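Long-range contacts in ABC-type transport system, sugar-family extracellular solute-binding protein (Peptoclostridium difficile 630, PDB 6HNK), which probably captures a small solute outside the cell and hands it to an ABC-type importer, as extracellular solute-binding proteins of this family do: residues I209-V214 against K235-A240; A250-G255 against I291-D296. The protein carries 1 engineered substitution. One frame throughout, in Å; residues are numbered along the deposited sequence.

Contact 1. Residues I209-V214 against K235-A240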
ATOM      1  N   ILE A 209      24.228   4.397  12.391  1.00 53.91           N
ATOM      2  CA  ILE A 209      23.251   3.420  11.922  1.00 52.98           C
ATOM      3  C   ILE A 209      23.814   2.475  10.854  1.00 53.37           C
ATOM      4  O   ILE A 209      24.704   2.844  10.084  1.00 52.35           O
ATOM      5  CB  ILE A 209      21.986   4.119  11.382  1.00 53.14           C
ATOM      6  CG1 ILE A 209      22.265   4.827  10.045  1.00 51.74           C
ATOM      7  CG2 ILE A 209      21.437   5.081  12.434  1.00 53.83           C
ATOM      8  CD1 ILE A 209      21.058   5.483   9.428  1.00 51.99           C
ATOM      9  N   ASP A 210      23.274   1.257  10.830  1.00 53.69           N
ATOM     10  CA  ASP A 210      23.635   0.234   9.848  1.00 51.82           C
ATOM     11  C   ASP A 210      22.647   0.188   8.677  1.00 51.48           C
ATOM     12  O   ASP A 210      22.934  -0.454   7.655  1.00 50.00           O
ATOM     13  CB  ASP A 210      23.713  -1.129  10.540  1.00 51.74           C
ATOM     14  CG  ASP A 210      24.881  -1.215  11.509  1.00 54.34           C
ATOM     15  OD1 ASP A 210      26.032  -1.106  11.036  1.00 60.43           O
ATOM     16  OD2 ASP A 210      24.662  -1.383  12.729  1.00 52.03           O
ATOM     17  N   VAL A 211      21.507   0.881   8.834  1.00 47.59           N
ATOM     18  CA  VAL A 211      20.379   0.837   7.904  1.00 45.77           C
ATOM     19  C   VAL A 211      19.394   1.964   8.245  1.00 45.86           C
ATOM     20  O   VAL A 211      19.192   2.271   9.426  1.00 45.33           O
ATOM     21  CB  VAL A 211      19.645  -0.538   7.961  1.00 47.93           C
ATOM     22  CG1 VAL A 211      19.130  -0.860   9.366  1.00 47.67           C
ATOM     23  CG2 VAL A 211      18.495  -0.602   6.957  1.00 49.15           C
ATOM     24  N   LEU A 212      18.802   2.586   7.224  1.00 45.51           N
ATOM     25  CA  LEU A 212      17.728   3.571   7.425  1.00 47.47           C
ATOM     26  C   LEU A 212      16.401   3.026   6.907  1.00 47.23           C
ATOM     27  O   LEU A 212      16.339   2.517   5.788  1.00 45.83           O
ATOM     28  CB  LEU A 212      18.038   4.894   6.708  1.00 48.91           C
ATOM     29  CG  LEU A 212      17.042   6.042   6.985  1.00 48.24           C
ATOM     30  CD1 LEU A 212      17.355   6.739   8.301  1.00 48.01           C
ATOM     31  CD2 LEU A 212      17.012   7.054   5.851  1.00 47.91           C
ATOM     32  N   TYR A 213      15.346   3.163   7.716  1.00 48.21           N
ATOM     33  CA  TYR A 213      13.982   2.827   7.300  1.00 48.62           C
ATOM     34  C   TYR A 213      13.187   4.101   7.033  1.00 48.29           C
ATOM     35  O   TYR A 213      13.030   4.940   7.913  1.00 48.46           O
ATOM     36  CB  TYR A 213      13.280   1.990   8.367  1.00 49.48           C
ATOM     37  CG  TYR A 213      11.925   1.457   7.941  1.00 48.18           C
ATOM     38  CD1 TYR A 213      11.809   0.566   6.878  1.00 48.46           C
ATOM     39  CD2 TYR A 213      10.758   1.844   8.602  1.00 48.89           C
ATOM     40  CE1 TYR A 213      10.571   0.082   6.478  1.00 48.18           C
ATOM     41  CE2 TYR A 213       9.521   1.365   8.209  1.00 48.08           C
ATOM     42  CZ  TYR A 213       9.433   0.485   7.151  1.00 48.17           C
ATOM     43  OH  TYR A 213       8.208   0.002   6.772  1.00 53.35           O
ATOM     44  N   VAL A 214      12.708   4.238   5.803  1.00 51.73           N
ATOM     45  CA  VAL A 214      11.875   5.366   5.384  1.00 51.75           C
ATOM     46  C   VAL A 214      10.412   4.902   5.420  1.00 50.23           C
ATOM     47  O   VAL A 214       9.978   4.145   4.537  1.00 46.04           O
ATOM     48  CB  VAL A 214      12.254   5.845   3.960  1.00 54.04           C
ATOM     49  CG1 VAL A 214      11.466   7.088   3.569  1.00 55.21           C
ATOM     50  CG2 VAL A 214      13.747   6.132   3.874  1.00 55.06           C
ATOM     51  N   LYS A 235      27.682   4.262   2.305  1.00 64.77           N
ATOM     52  CA  LYS A 235      27.289   2.848   2.204  1.00 70.37           C
ATOM     53  C   LYS A 235      26.008   2.440   2.979  1.00 71.34           C
ATOM     54  O   LYS A 235      25.801   1.247   3.229  1.00 73.44           O
ATOM     55  CB  LYS A 235      28.451   1.932   2.625  1.00 74.92           C
ATOM     56  CG  LYS A 235      29.833   2.333   2.129  1.00 80.28           C
ATOM     57  CD  LYS A 235      29.921   2.422   0.615  1.00 83.30           C
ATOM     58  CE  LYS A 235      31.374   2.554   0.182  1.00 85.75           C
ATOM     59  NZ  LYS A 235      31.492   2.969  -1.237  1.00 87.73           N
ATOM     60  N   ILE A 236      25.147   3.404   3.328  1.00 68.53           N
ATOM     61  CA  ILE A 236      23.978   3.132   4.172  1.00 63.29           C
ATOM     62  C   ILE A 236      22.817   2.661   3.305  1.00 60.96           C
ATOM     63  O   ILE A 236      22.353   3.417   2.439  1.00 60.65           O
ATOM     64  CB  ILE A 236      23.506   4.370   4.970  1.00 65.41           C
ATOM     65  CG1 ILE A 236      24.649   4.979   5.799  1.00 68.56           C
ATOM     66  CG2 ILE A 236      22.311   4.022   5.863  1.00 62.63           C
ATOM     67  CD1 ILE A 236      25.254   4.052   6.836  1.00 71.80           C
ATOM     68  N   PRO A 237      22.332   1.420   3.542  1.00 59.45           N
ATOM     69  CA  PRO A 237      21.141   0.928   2.837  1.00 55.69           C
ATOM     70  C   PRO A 237      19.869   1.597   3.351  1.00 49.33           C
ATOM     71  O   PRO A 237      19.743   1.833   4.558  1.00 42.85           O
ATOM     72  CB  PRO A 237      21.138  -0.565   3.158  1.00 57.82           C
ATOM     73  CG  PRO A 237      21.817  -0.669   4.486  1.00 57.44           C
ATOM     74  CD  PRO A 237      22.807   0.449   4.550  1.00 57.10           C
ATOM     75  N   VAL A 238      18.958   1.913   2.429  1.00 49.74           N
ATOM     76  CA  VAL A 238      17.717   2.640   2.744  1.00 49.30           C
ATOM     77  C   VAL A 238      16.532   1.761   2.375  1.00 48.42           C
ATOM     78  O   VAL A 238      16.252   1.555   1.186  1.00 49.72           O
ATOM     79  CB  VAL A 238      17.590   3.981   1.978  1.00 49.92           C
ATOM     80  CG1 VAL A 238      16.375   4.748   2.485  1.00 50.15           C
ATOM     81  CG2 VAL A 238      18.852   4.838   2.106  1.00 49.16           C
ATOM     82  N   ILE A 239      15.850   1.243   3.397  1.00 48.65           N
ATOM     83  CA  ILE A 239      14.657   0.397   3.227  1.00 48.09           C
ATOM     84  C   ILE A 239      13.406   1.268   3.313  1.00 47.07           C
ATOM     85  O   ILE A 239      13.242   2.035   4.267  1.00 43.77           O
ATOM     86  CB  ILE A 239      14.560  -0.710   4.318  1.00 47.36           C
ATOM     87  CG1 ILE A 239      15.832  -1.571   4.357  1.00 46.46           C
ATOM     88  CG2 ILE A 239      13.316  -1.573   4.105  1.00 47.27           C
ATOM     89  CD1 ILE A 239      16.181  -2.254   3.048  1.00 46.61           C
ATOM     90  N   ALA A 240      12.526   1.135   2.325  1.00 46.98           N
ATOM     91  CA  ALA A 240      11.294   1.911   2.285  1.00 48.13           C
ATOM     92  C   ALA A 240      10.079   1.022   2.482  1.00 47.16           C
ATOM     93  O   ALA A 240      10.123  -0.174   2.202  1.00 49.82           O
ATOM     94  CB  ALA A 240      11.191   2.666   0.972  1.00 49.82           C
TER

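Contact 2. Residues A250-G255 against I291-D296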
ATOM      1  N   ALA A 250      15.785   5.205  -2.863  1.00 57.43           N
ATOM      2  CA  ALA A 250      15.907   4.256  -1.752  1.00 52.02           C
ATOM      3  C   ALA A 250      16.303   2.887  -2.325  1.00 49.61           C
ATOM      4  O   ALA A 250      16.195   2.671  -3.539  1.00 46.55           O
ATOM      5  CB  ALA A 250      14.604   4.174  -0.976  1.00 52.47           C
ATOM      6  N   LEU A 251      16.760   1.966  -1.472  1.00 45.44           N
ATOM      7  CA  LEU A 251      17.359   0.735  -1.981  1.00 42.84           C
ATOM      8  C   LEU A 251      16.328  -0.281  -2.347  1.00 41.38           C
ATOM      9  O   LEU A 251      16.363  -0.822  -3.446  1.00 43.20           O
ATOM     10  CB  LEU A 251      18.359   0.115  -1.007  1.00 41.81           C
ATOM     11  CG  LEU A 251      19.065  -1.166  -1.515  1.00 41.51           C
ATOM     12  CD1 LEU A 251      19.635  -1.044  -2.932  1.00 41.67           C
ATOM     13  CD2 LEU A 251      20.158  -1.561  -0.541  1.00 39.75           C
ATOM     14  N   ALA A 252      15.429  -0.566  -1.417  1.00 40.75           N
ATOM     15  CA  ALA A 252      14.434  -1.616  -1.626  1.00 39.02           C
ATOM     16  C   ALA A 252      13.225  -1.442  -0.757  1.00 38.09           C
ATOM     17  O   ALA A 252      13.228  -0.679   0.207  1.00 39.63           O
ATOM     18  CB  ALA A 252      15.044  -2.981  -1.363  1.00 40.67           C
ATOM     19  N   CYS A 253      12.184  -2.163  -1.117  1.00 38.37           N
ATOM     20  CA  CYS A 253      10.977  -2.198  -0.329  1.00 41.12           C
ATOM     21  C   CYS A 253      10.311  -3.527  -0.561  1.00 43.09           C
ATOM     22  O   CYS A 253      10.676  -4.275  -1.474  1.00 40.80           O
ATOM     23  CB  CYS A 253      10.035  -1.088  -0.762  1.00 43.18           C
ATOM     24  SG  CYS A 253       9.416  -1.289  -2.457  1.00 47.10           S
ATOM     25  N   GLN A 254       9.317  -3.799   0.265  1.00 48.07           N
ATOM     26  CA  GLN A 254       8.501  -4.977   0.110  1.00 53.98           C
ATOM     27  C   GLN A 254       7.132  -4.505  -0.397  1.00 57.90           C
ATOM     28  O   GLN A 254       6.142  -4.494   0.337  1.00 64.17           O
ATOM     29  CB  GLN A 254       8.442  -5.722   1.447  1.00 55.15           C
ATOM     30  CG  GLN A 254       8.035  -7.183   1.326  1.00 57.78           C
ATOM     31  CD  GLN A 254       9.202  -8.161   1.280  1.00 56.50           C
ATOM     32  OE1 GLN A 254      10.112  -8.111   2.116  1.00 53.80           O
ATOM     33  NE2 GLN A 254       9.152  -9.091   0.324  1.00 54.85           N
ATOM     34  N   GLY A 255       7.099  -4.093  -1.666  1.00 60.43           N
ATOM     35  CA  GLY A 255       5.879  -3.565  -2.305  1.00 60.93           C
ATOM     36  C   GLY A 255       4.925  -4.633  -2.815  1.00 61.88           C
ATOM     37  O   GLY A 255       5.342  -5.765  -3.066  1.00 64.30           O
ATOM     38  N   ILE A 291       9.755  -8.344  -3.702  1.00 48.56           N
ATOM     39  CA  ILE A 291      10.885  -7.496  -3.307  1.00 45.91           C
ATOM     40  C   ILE A 291      11.251  -6.632  -4.499  1.00 46.43           C
ATOM     41  O   ILE A 291      11.551  -7.164  -5.581  1.00 45.20           O
ATOM     42  CB  ILE A 291      12.131  -8.315  -2.897  1.00 45.14           C
ATOM     43  CG1 ILE A 291      11.858  -9.115  -1.609  1.00 45.93           C
ATOM     44  CG2 ILE A 291      13.341  -7.403  -2.696  1.00 45.50           C
ATOM     45  CD1 ILE A 291      12.987 -10.034  -1.156  1.00 43.20           C
ATOM     46  N   ILE A 292      11.244  -5.314  -4.296  1.00 44.82           N
ATOM     47  CA  ILE A 292      11.593  -4.376  -5.345  1.00 45.04           C
ATOM     48  C   ILE A 292      12.865  -3.633  -4.974  1.00 45.64           C
ATOM     49  O   ILE A 292      12.907  -2.936  -3.973  1.00 45.28           O
ATOM     50  CB  ILE A 292      10.464  -3.378  -5.582  1.00 46.86           C
ATOM     51  CG1 ILE A 292       9.189  -4.120  -5.999  1.00 47.87           C
ATOM     52  CG2 ILE A 292      10.862  -2.380  -6.671  1.00 48.84           C
ATOM     53  CD1 ILE A 292       7.934  -3.274  -5.937  1.00 48.39           C
ATOM     54  N   VAL A 293      13.886  -3.772  -5.812  1.00 47.02           N
ATOM     55  CA  VAL A 293      15.224  -3.251  -5.524  1.00 49.75           C
ATOM     56  C   VAL A 293      15.628  -2.208  -6.566  1.00 49.84           C
ATOM     57  O   VAL A 293      15.428  -2.392  -7.765  1.00 49.26           O
ATOM     58  CB  VAL A 293      16.270  -4.391  -5.535  1.00 49.46           C
ATOM     59  CG1 VAL A 293      17.678  -3.866  -5.299  1.00 50.75           C
ATOM     60  CG2 VAL A 293      15.931  -5.431  -4.487  1.00 50.24           C
ATOM     61  N   ASN A 294      16.222  -1.122  -6.104  1.00 50.14           N
ATOM     62  CA  ASN A 294      16.768  -0.140  -7.007  1.00 52.46           C
ATOM     63  C   ASN A 294      18.134  -0.621  -7.495  1.00 52.74           C
ATOM     64  O   ASN A 294      19.155  -0.427  -6.830  1.00 52.49           O
ATOM     65  CB  ASN A 294      16.858   1.227  -6.338  1.00 54.97           C
ATOM     66  CG  ASN A 294      16.928   2.351  -7.343  1.00 58.03           C
ATOM     67  OD1 ASN A 294      17.712   2.306  -8.294  1.00 61.91           O
ATOM     68  ND2 ASN A 294      16.099   3.366  -7.146  1.00 59.72           N
ATOM     69  N   GLU A 295      18.112  -1.288  -8.646  1.00 51.84           N
ATOM     70  CA  GLU A 295      19.297  -1.675  -9.419  1.00 53.14           C
ATOM     71  C   GLU A 295      20.462  -0.686  -9.314  1.00 54.29           C
ATOM     72  O   GLU A 295      21.586  -1.077  -8.992  1.00 52.32           O
ATOM     73  CB  GLU A 295      18.870  -1.805 -10.887  1.00 57.92           C
ATOM     74  CG  GLU A 295      19.898  -2.345 -11.858  1.00 61.08           C
ATOM     75  CD  GLU A 295      19.255  -2.733 -13.178  1.00 65.25           C
ATOM     76  OE1 GLU A 295      18.811  -1.830 -13.920  1.00 69.83           O
ATOM     77  OE2 GLU A 295      19.182  -3.944 -13.466  1.00 67.79           O
ATOM     78  N   ASP A 296      20.172   0.593  -9.586  1.00 57.44           N
ATOM     79  CA  ASP A 296      21.191   1.651  -9.663  1.00 57.29           C
ATOM     80  C   ASP A 296      21.801   1.902  -8.310  1.00 55.40           C
ATOM     81  O   ASP A 296      23.027   1.943  -8.187  1.00 57.19           O
ATOM     82  CB  ASP A 296      20.626   2.993 -10.195  1.00 61.09           C
ATOM     83  CG  ASP A 296      20.374   2.997 -11.703  1.00 63.10           C
ATOM     84  OD1 ASP A 296      21.149   2.377 -12.468  1.00 61.42           O
ATOM     85  OD2 ASP A 296      19.397   3.655 -12.127  1.00 65.24           O
TER

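Contact 1. Residues I209-V214 against K235-A240
The side chains of Y213 and I239, paired in register on neighbouring parallel strands, cross at about a right angle. The tyrosine's CG lies anti to the backbone N (chi1 -173°), which swings the ring across to its neighbour: I239 CB sits in the ring plane at the edge, and Y213 CD1 comes 3.8 Å from I239 CG2. On the same face I239 turns its other branch to V211, CG1 to V211 CG2 at 3.8 Å. The opposite face carries L212, V214, V238 and A240. There L212 and V238 run side by side and point the same way, whereas V214 CG2 makes a tight approach, of doubtful exact length, to V238 CG1; V227, M224 and A231 of helix 224-232 cover this side. Before the strands proper, I236 CG2 reaches I209 CD1 at 4.1 Å, and P237 CD sits 3.2 Å from D210 O. Three backbone bonds stitch the strands together: L212 N to P237 O, I239 N to L212 O, and V214 N to I239 O, the last 2.7 Å long. With helices 218-222 and 224-232 between the two strands, the arrangement is a beta-alpha-beta crossover, the repeating element of the alpha/beta lobes of periplasmic-binding-protein-like folds.

Contact 2. Residues A250-G255 against I291-D296
A252 and V293 face each other as a non-hydrogen-bonded antiparallel pair, their CA atoms 4.3 Å apart, and the next pair, C253 with I292, is hydrogen-bonded. The short strand axes approach to 4.8 Å and run at 155° to one another. C253 and I292 exchange two bonds: C253 N gives to I292 O and I292 N to C253 O, the latter at 3.1 Å. Beyond the A252-V293 pair, N294 N donates to L251 O over 2.7 Å in a nearly straight bond.

Side chains divide between the two faces. A252 CB meets V293 CG2 at 4.1 Å. Just before the strand, L251 starts out away from its partner, but with CG anti to the backbone N (chi1 -178°) its CD1 comes back alongside V293 CG1. F151 of helix 148-151 packs on L251, A252 and V293. On the other face C253 SG stands between its own backbone N and carbonyl carbon (chi1 65°) and rests 3.9 Å from I292 CB; farther along, I292 CD1 lies 4.2 Å from G255 CA. I292 also touches V314 of strand 311-314.

N294 ends the strand and serves as N-cap of helix 295-300. Its CB lies 3.2 Å from A250 O, its ND2 donates to V246 O, and its OD1 takes weak bonds from D296 N and I297 N. The carboxamide thus joins the helix start to the chain ahead of A250, with both of its polar atoms engaged although the residue is buried. Chemically, this is a largely apolar strand pair held by main-chain bonds, with a buried asparagine where the strand gives way to the helix: its weak OD1 bonds cap the first turn, while the firmer ND2 bond to V246 O holds the carboxamide in place.

In the fold
Both contacts are buried and belong to one mixed seven-stranded sheet, where strand 238-240 of contact 1 and strand 252-256 of contact 2 are direct neighbours. Backbone bonds probably join them, V238 O with L251 N and A240 N with A252 O, making a continuous run of four strands with centres of the two contacts about 12 Å apart. The difference lies in direction. Contact 1 is a parallel, almost wholly apolar pairing within the regular alternation of strands and helices; contact 2 is where strand 289-294 reverses the sheet, and a buried asparagine adds polar side-chain chemistry at the passage to a helix. The sheet then ends with strand 311-314.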